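Local coordinates for protein peptidylprolyl Isomerase (Naegleria fowleri, PDB 6B4P) that probably catalyses the cis-trans isomerisation of peptide bonds preceding proline, as an enzyme of the FKBP family, at residues G109-P112 against A113-L117. Sequence-based numbering, arbitrary orientation.
Sequences GLIP and ANSTL
Ile111 and Leu117 meet in the tightly packed part of this bend, their side chains crossing at about a right angle. The CD1 methyl of Ile111 lies 3.9 Å from CD1 of Leu117. With chi1 at -69°, CG2 of Ile111 is anti to the backbone N and sits between CB of Ser115, at 3.7 Å, and CD2 of Leu117, while the CG1-CD1 arm runs to the Leu117 methyls. A branched, purely apolar residue suits this buried place, which Phe56 and Tyr102 also line; Leu117, equally apolar, also touches Leu50 and Ala101.

The segment belongs to the long loop between strands 91-96 and 117-126, which in FKBP domains borders the proline-binding pocket; the geometry at Leu110 and Ile111, which both face one residue earlier in the loop, fits a classic beta bulge. Leu117 enters the strand, its backbone hydrogen-bonded to that of Ile96.

Between Ile111 and Leu117 the chain turns back, and here one hydrogen bond links the two segments. Ser115 OG donates to Pro112 O at 2.7 Å, approaching from above the carbonyl plane, 42° out of it. The small serine fits beside the proline ring, whose CD lies 3.3 Å from OG. Pro112, exposed, restricts phi and has no N-H to satisfy. On the outer side Ala113 turns its methyl away, and Asn114, which tolerates positive phi (64°), has its OD1 hydrogen-bonded to Ser98 OG.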
ATOM      1  N   GLY A 109       2.283  -2.641  19.634  1.00 30.85           N
ATOM      2  CA  GLY A 109       1.309  -1.572  19.649  1.00 35.42           C
ATOM      3  C   GLY A 109       0.679  -1.252  18.311  1.00 35.16           C
ATOM      4  O   GLY A 109      -0.126  -0.316  18.233  1.00 41.80           O
ATOM      5  N   LEU A 110       1.009  -1.992  17.257  1.00 25.61           N
ATOM      6  CA  LEU A 110       0.500  -1.668  15.930  1.00 29.31           C
ATOM      7  C   LEU A 110      -0.025  -2.911  15.221  1.00 27.48           C
ATOM      8  O   LEU A 110      -1.193  -2.962  14.817  1.00 27.99           O
ATOM      9  CB  LEU A 110       1.597  -0.997  15.099  1.00 29.95           C
ATOM     10  CG  LEU A 110       1.156  -0.244  13.845  1.00 36.19           C
ATOM     11  CD1 LEU A 110       0.362   0.997  14.229  1.00 33.98           C
ATOM     12  CD2 LEU A 110       2.355   0.118  12.978  1.00 38.61           C
ATOM     13  N   ILE A 111       0.819  -3.927  15.088  1.00 18.79           N
ATOM     14  CA  ILE A 111       0.539  -5.081  14.241  1.00 21.16           C
ATOM     15  C   ILE A 111       0.926  -6.362  14.967  1.00 19.83           C
ATOM     16  O   ILE A 111       2.087  -6.516  15.376  1.00 19.72           O
ATOM     17  CB  ILE A 111       1.295  -4.964  12.910  1.00 19.78           C
ATOM     18  CG1 ILE A 111       0.712  -3.829  12.075  1.00 27.04           C
ATOM     19  CG2 ILE A 111       1.264  -6.279  12.133  1.00 28.76           C
ATOM     20  CD1 ILE A 111       1.587  -3.442  10.914  1.00 28.44           C
ATOM     21  N   PRO A 112      -0.001  -7.299  15.144  1.00 19.68           N
ATOM     22  CA  PRO A 112       0.350  -8.592  15.736  1.00 20.41           C
ATOM     23  C   PRO A 112       1.225  -9.419  14.811  1.00 18.70           C
ATOM     24  O   PRO A 112       1.249  -9.238  13.590  1.00 20.41           O
ATOM     25  CB  PRO A 112      -1.011  -9.273  15.943  1.00 25.16           C
ATOM     26  CG  PRO A 112      -2.045  -8.243  15.612  1.00 23.97           C
ATOM     27  CD  PRO A 112      -1.407  -7.231  14.732  1.00 21.25           C
ATOM     28  N   ALA A 113       1.931 -10.373  15.416  1.00 19.13           N
ATOM     29  CA  ALA A 113       2.798 -11.252  14.646  1.00 20.02           C
ATOM     30  C   ALA A 113       2.021 -11.978  13.551  1.00 21.51           C
ATOM     31  O   ALA A 113       0.886 -12.420  13.757  1.00 21.97           O
ATOM     32  CB  ALA A 113       3.476 -12.265  15.569  1.00 22.75           C
ATOM     33  N   ASN A 114       2.639 -12.074  12.373  1.00 20.44           N
ATOM     34  CA  ASN A 114       2.134 -12.882  11.257  1.00 16.05           C
ATOM     35  C   ASN A 114       0.789 -12.370  10.726  1.00 16.83           C
ATOM     36  O   ASN A 114      -0.160 -13.132  10.532  1.00 21.63           O
ATOM     37  CB  ASN A 114       2.048 -14.358  11.655  1.00 23.59           C
ATOM     38  CG  ASN A 114       1.873 -15.261  10.469  1.00 31.07           C
ATOM     39  OD1 ASN A 114       2.191 -14.884   9.338  1.00 32.90           O
ATOM     40  ND2 ASN A 114       1.351 -16.456  10.710  1.00 30.80           N
ATOM     41  N   SER A 115       0.730 -11.077  10.423  1.00 15.75           N
ATOM     42  CA  SER A 115      -0.511 -10.424  10.016  1.00 16.06           C
ATOM     43  C   SER A 115      -0.589 -10.179   8.513  1.00 14.55           C
ATOM     44  O   SER A 115       0.286  -9.515   7.942  1.00 15.57           O
ATOM     45  CB  SER A 115      -0.658  -9.076  10.714  1.00 16.05           C
ATOM     46  OG  SER A 115      -0.954  -9.223  12.081  1.00 17.80           O
ATOM     47  N   THR A 116      -1.674 -10.643   7.896  1.00 15.56           N
ATOM     48  CA  THR A 116      -2.121 -10.071   6.631  1.00 14.18           C
ATOM     49  C   THR A 116      -2.580  -8.640   6.883  1.00 12.95           C
ATOM     50  O   THR A 116      -3.280  -8.369   7.859  1.00 15.85           O
ATOM     51  CB  THR A 116      -3.272 -10.901   6.050  1.00 14.46           C
ATOM     52  OG1 THR A 116      -2.837 -12.246   5.821  1.00 18.72           O
ATOM     53  CG2 THR A 116      -3.768 -10.303   4.724  1.00 14.87           C
ATOM     54  N   LEU A 117      -2.168  -7.708   6.026  1.00 13.76           N
ATOM     55  CA  LEU A 117      -2.517  -6.307   6.209  1.00 12.79           C
ATOM     56  C   LEU A 117      -3.364  -5.846   5.040  1.00 13.35           C
ATOM     57  O   LEU A 117      -3.044  -6.145   3.885  1.00 15.05           O
ATOM     58  CB  LEU A 117      -1.274  -5.409   6.301  1.00 13.93           C
ATOM     59  CG  LEU A 117      -0.254  -5.807   7.362  1.00 14.19           C
ATOM     60  CD1 LEU A 117       0.913  -4.849   7.319  1.00 16.63           C
ATOM     61  CD2 LEU A 117      -0.886  -5.833   8.752  1.00 16.22           C
TER